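Local coordinates for protein histone-lysine N-methyltransferase SETMAR (Homo sapiens, PDB 3BO5) that transfers methyl groups from S-adenosyl-L-methionine to a lysine of histone H3 through its SET domain and, fused to a mariner transposase, takes part in DNA double-strand break repair, at residues Leu209-Glu214 with Ser246-Gly251. The protein carries 2 engineered substitutions. Numbering follows the deposited sequence.
Sequences LNHSCE and SYDYSG. With ZN (zinc ion), chain E; SAH (S-adenosyl-L-homocysteine), chain F.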
ATOM      1  N   LEU A 209       2.635   8.278   2.715  1.00 11.16           N
ATOM      2  CA  LEU A 209       2.007   7.909   3.980  1.00 10.85           C
ATOM      3  C   LEU A 209       2.976   7.908   5.123  1.00  9.96           C
ATOM      4  O   LEU A 209       3.975   7.142   5.097  1.00 12.05           O
ATOM      5  CB  LEU A 209       1.442   6.533   3.880  1.00 10.68           C
ATOM      6  CG  LEU A 209       0.250   6.465   2.899  1.00  9.37           C
ATOM      7  CD1 LEU A 209      -0.013   4.984   2.514  1.00 15.98           C
ATOM      8  CD2 LEU A 209      -1.012   7.207   3.429  1.00 13.10           C
ATOM      9  N   ASN A 210       2.675   8.740   6.119  1.00 11.62           N
ATOM     10  CA  ASN A 210       3.498   8.696   7.332  1.00  9.82           C
ATOM     11  C   ASN A 210       3.135   7.543   8.257  1.00 10.84           C
ATOM     12  O   ASN A 210       2.082   6.886   8.121  1.00 11.65           O
ATOM     13  CB  ASN A 210       3.439  10.079   8.020  1.00 10.57           C
ATOM     14  CG  ASN A 210       4.211  11.096   7.250  1.00 11.12           C
ATOM     15  OD1 ASN A 210       5.312  10.823   6.782  1.00 11.42           O
ATOM     16  ND2 ASN A 210       3.659  12.313   7.141  1.00 12.02           N
ATOM     17  N   HIS A 211       4.049   7.246   9.202  1.00 10.16           N
ATOM     18  CA  HIS A 211       3.770   6.227  10.174  1.00  9.98           C
ATOM     19  C   HIS A 211       2.928   6.792  11.315  1.00 10.42           C
ATOM     20  O   HIS A 211       3.054   7.904  11.732  1.00 11.75           O
ATOM     21  CB  HIS A 211       5.133   5.906  10.860  1.00 11.61           C
ATOM     22  CG  HIS A 211       4.983   5.081  12.076  1.00 12.44           C
ATOM     23  ND1 HIS A 211       4.662   3.738  12.024  1.00 12.27           N
ATOM     24  CD2 HIS A 211       5.081   5.406  13.393  1.00 14.30           C
ATOM     25  CE1 HIS A 211       4.558   3.272  13.268  1.00 14.33           C
ATOM     26  NE2 HIS A 211       4.776   4.282  14.113  1.00 12.06           N
ATOM     27  N   SER A 212       2.097   5.942  11.860  1.00 11.01           N
ATOM     28  CA  SER A 212       1.501   6.246  13.120  1.00 11.43           C
ATOM     29  C   SER A 212       1.513   5.023  13.991  1.00 12.30           C
ATOM     30  O   SER A 212       1.317   3.942  13.475  1.00 13.67           O
ATOM     31  CB  SER A 212       0.062   6.681  12.903  1.00 13.89           C
ATOM     32  OG  SER A 212      -0.536   6.855  14.227  1.00 13.92           O
ATOM     33  N   CYS A 213       1.684   5.216  15.321  1.00 13.04           N
ATOM     34  CA  CYS A 213       1.588   4.128  16.267  1.00 13.98           C
ATOM     35  C   CYS A 213       0.141   3.658  16.436  1.00 15.05           C
ATOM     36  O   CYS A 213      -0.102   2.596  16.996  1.00 17.38           O
ATOM     37  CB  CYS A 213       2.170   4.681  17.599  1.00 15.06           C
ATOM     38  SG  CYS A 213       3.956   4.893  17.429  1.00 15.19           S
ATOM     39  N   GLU A 214      -0.788   4.524  16.015  1.00 15.06           N
ATOM     40  CA  GLU A 214      -2.215   4.202  16.042  1.00 16.84           C
ATOM     41  C   GLU A 214      -2.744   4.651  14.707  1.00 15.18           C
ATOM     42  O   GLU A 214      -3.456   5.636  14.594  1.00 14.86           O
ATOM     43  CB  GLU A 214      -2.941   4.943  17.164  1.00 17.15           C
ATOM     44  CG  GLU A 214      -2.644   4.417  18.522  1.00 21.95           C
ATOM     45  CD  GLU A 214      -3.351   5.215  19.627  1.00 28.46           C
ATOM     46  OE1 GLU A 214      -4.334   5.967  19.327  1.00 31.87           O
ATOM     47  OE2 GLU A 214      -2.890   5.076  20.789  1.00 25.86           O
ATOM     48  N   SER A 246      -2.331   7.203   7.593  1.00 11.78           N
ATOM     49  CA  SER A 246      -1.072   6.645   8.151  1.00 11.96           C
ATOM     50  C   SER A 246      -1.146   5.168   8.204  1.00 10.14           C
ATOM     51  O   SER A 246      -2.243   4.570   8.277  1.00 10.67           O
ATOM     52  CB  SER A 246      -0.892   7.195   9.532  1.00 11.71           C
ATOM     53  OG  SER A 246      -1.979   6.838  10.394  1.00 12.97           O
ATOM     54  N   TYR A 247       0.015   4.505   8.219  1.00 10.55           N
ATOM     55  CA  TYR A 247      -0.019   3.083   8.548  1.00 10.09           C
ATOM     56  C   TYR A 247       1.173   2.796   9.469  1.00 10.31           C
ATOM     57  O   TYR A 247       1.986   3.693   9.719  1.00 11.77           O
ATOM     58  CB  TYR A 247       0.086   2.156   7.334  1.00 12.80           C
ATOM     59  CG  TYR A 247       1.335   2.126   6.461  1.00 11.64           C
ATOM     60  CD1 TYR A 247       2.327   1.166   6.654  1.00 12.42           C
ATOM     61  CD2 TYR A 247       1.457   3.008   5.330  1.00 11.39           C
ATOM     62  CE1 TYR A 247       3.388   1.054   5.765  1.00 12.68           C
ATOM     63  CE2 TYR A 247       2.534   2.890   4.441  1.00 13.60           C
ATOM     64  CZ  TYR A 247       3.486   1.928   4.690  1.00 13.38           C
ATOM     65  OH  TYR A 247       4.541   1.681   3.834  1.00 13.93           O
ATOM     66  N   ASP A 248       1.144   1.585  10.024  1.00 10.98           N
ATOM     67  CA  ASP A 248       2.184   1.249  10.988  1.00 13.04           C
ATOM     68  C   ASP A 248       3.401   0.711  10.283  1.00 11.12           C
ATOM     69  O   ASP A 248       3.324  -0.345   9.655  1.00 11.97           O
ATOM     70  CB  ASP A 248       1.614   0.209  11.932  1.00 11.88           C
ATOM     71  CG  ASP A 248       2.638  -0.375  12.927  1.00 15.09           C
ATOM     72  OD1 ASP A 248       3.813   0.058  13.008  1.00 14.50           O
ATOM     73  OD2 ASP A 248       2.122  -1.270  13.688  1.00 16.89           O
ATOM     74  N   TYR A 249       4.511   1.471  10.345  1.00 10.95           N
ATOM     75  CA  TYR A 249       5.699   1.053   9.597  1.00 11.16           C
ATOM     76  C   TYR A 249       6.257  -0.301  10.104  1.00 12.76           C
ATOM     77  O   TYR A 249       7.053  -0.897   9.376  1.00 12.83           O
ATOM     78  CB  TYR A 249       6.804   2.104   9.717  1.00 12.32           C
ATOM     79  CG  TYR A 249       6.614   3.322   8.856  1.00  9.75           C
ATOM     80  CD1 TYR A 249       5.401   3.572   8.194  1.00 12.28           C
ATOM     81  CD2 TYR A 249       7.665   4.233   8.689  1.00 11.32           C
ATOM     82  CE1 TYR A 249       5.244   4.744   7.427  1.00  9.94           C
ATOM     83  CE2 TYR A 249       7.535   5.365   7.907  1.00 11.99           C
ATOM     84  CZ  TYR A 249       6.299   5.610   7.279  1.00 11.60           C
ATOM     85  OH  TYR A 249       6.221   6.742   6.541  1.00 10.78           O
ATOM     86  N   SER A 250       5.907  -0.744  11.335  1.00 12.96           N
ATOM     87  CA  SER A 250       6.330  -2.076  11.782  1.00 13.59           C
ATOM     88  C   SER A 250       5.444  -3.176  11.304  1.00 12.70           C
ATOM     89  O   SER A 250       5.772  -4.366  11.461  1.00 13.92           O
ATOM     90  CB  SER A 250       6.367  -2.130  13.324  1.00 13.01           C
ATOM     91  OG  SER A 250       5.050  -2.180  13.807  1.00 16.92           O
ATOM     92  N   GLY A 251       4.278  -2.778  10.751  1.00 12.91           N
ATOM     93  CA  GLY A 251       3.317  -3.734  10.249  1.00 13.44           C
ATOM     94  C   GLY A 251       2.583  -4.489  11.336  1.00 15.13           C
ATOM     95  O   GLY A 251       1.787  -5.398  11.009  1.00 15.65           O
TER
HETATM   96 ZN    ZN E 304       4.191   7.317  17.327  1.00 14.24          ZN
HETATM   97  N   SAH F 305       7.336  12.361   5.183  1.00 13.08           N
HETATM   98  CA  SAH F 305       7.767  11.644   3.940  1.00 14.34           C
HETATM   99  CB  SAH F 305       6.720  10.608   3.468  1.00 14.13           C
HETATM  100  CG  SAH F 305       6.857   9.328   4.311  1.00 11.32           C
HETATM  101  SD  SAH F 305       8.414   8.457   3.967  1.00 14.08           S
HETATM  102  C   SAH F 305       8.071  12.697   2.850  1.00 12.98           C
HETATM  103  O   SAH F 305       8.113  13.892   3.128  1.00 14.21           O
HETATM  104  OXT SAH F 305       8.261  12.274   1.664  1.00 14.58           O
HETATM  105  C5' SAH F 305       8.999   8.183   5.651  1.00 14.52           C
HETATM  106  C4' SAH F 305       9.652   9.399   6.306  1.00 13.30           C
HETATM  107  O4' SAH F 305       8.669  10.340   6.748  1.00 11.50           O
HETATM  108  C3' SAH F 305      10.415   9.062   7.553  1.00 15.50           C
HETATM  109  O3' SAH F 305      11.762   8.618   7.231  1.00 18.06           O
HETATM  110  C2' SAH F 305      10.414  10.345   8.333  1.00 15.33           C
HETATM  111  O2' SAH F 305      11.260  11.343   7.733  1.00 18.10           O
HETATM  112  C1' SAH F 305       9.004  10.830   8.061  1.00 11.08           C
HETATM  113  N9  SAH F 305       8.005  10.244   8.976  1.00 12.05           N
HETATM  114  C8  SAH F 305       6.951   9.388   8.665  1.00 11.65           C
HETATM  115  N7  SAH F 305       6.243   9.175   9.757  1.00 15.52           N
HETATM  116  C5  SAH F 305       6.770   9.890  10.773  1.00 12.76           C
HETATM  117  C6  SAH F 305       6.408   9.971  12.135  1.00 11.71           C
HETATM  118  N6  SAH F 305       5.344   9.401  12.704  1.00 12.52           N
HETATM  119  N1  SAH F 305       7.242  10.774  12.908  1.00 12.36           N
HETATM  120  C2  SAH F 305       8.319  11.417  12.383  1.00 13.30           C
HETATM  121  N3  SAH F 305       8.696  11.387  11.056  1.00 12.97           N
HETATM  122  C4  SAH F 305       7.916  10.548  10.317  1.00 11.19           C
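Y249 swings CG anti to its own carbonyl carbon (chi1 -77°), which brings its ring under CB of H211, 3.4 Å from the centroid, a CH-pi contact; H211 holds CG anti to its backbone N (chi1 168°), sending the imidazole on toward the backbone N of Y249. The imidazole turns an edge to that same ring, the two planes 65° apart. ND1 of H211 takes the backbone N of Y249 at 2.8 Å, nearly straight and in the ring plane, and the other ring nitrogen, NE2, donates to SG of C213, somewhat tilted from that plane, so both are used and the ring's rotation is fixed. At the other end of Y249, OH donates to O of L209 at 2.7 Å, on a carbonyl lone pair, and lies 3.3 Å from C5' of S-adenosylhomocysteine. A phenylalanine here would keep the ring under H211 but would probably leave the buried carbonyl of L209 without its hydroxyl mate beside the bound product. The backbone of H211 reads the adenine: its N meets N7 at 3.0 Å and its O accepts from N6 at 2.9 Å. On the L209 side, CD1 packs at the edge of the Y247 ring, 3.7 Å from CD2. Y247 N to N210 O and S212 N to Y247 O make one parallel bridge, H211 beside Y247. This is the knot-like core of the SET domain, lining the methyl-donor pocket; C213 shares its zinc with C274, C276 and C281. Strand 210-211, outermost of its sheet within this chain, lies beside strand 244-247, with strands 217-223 and 230-235 packing on L209 and Y247.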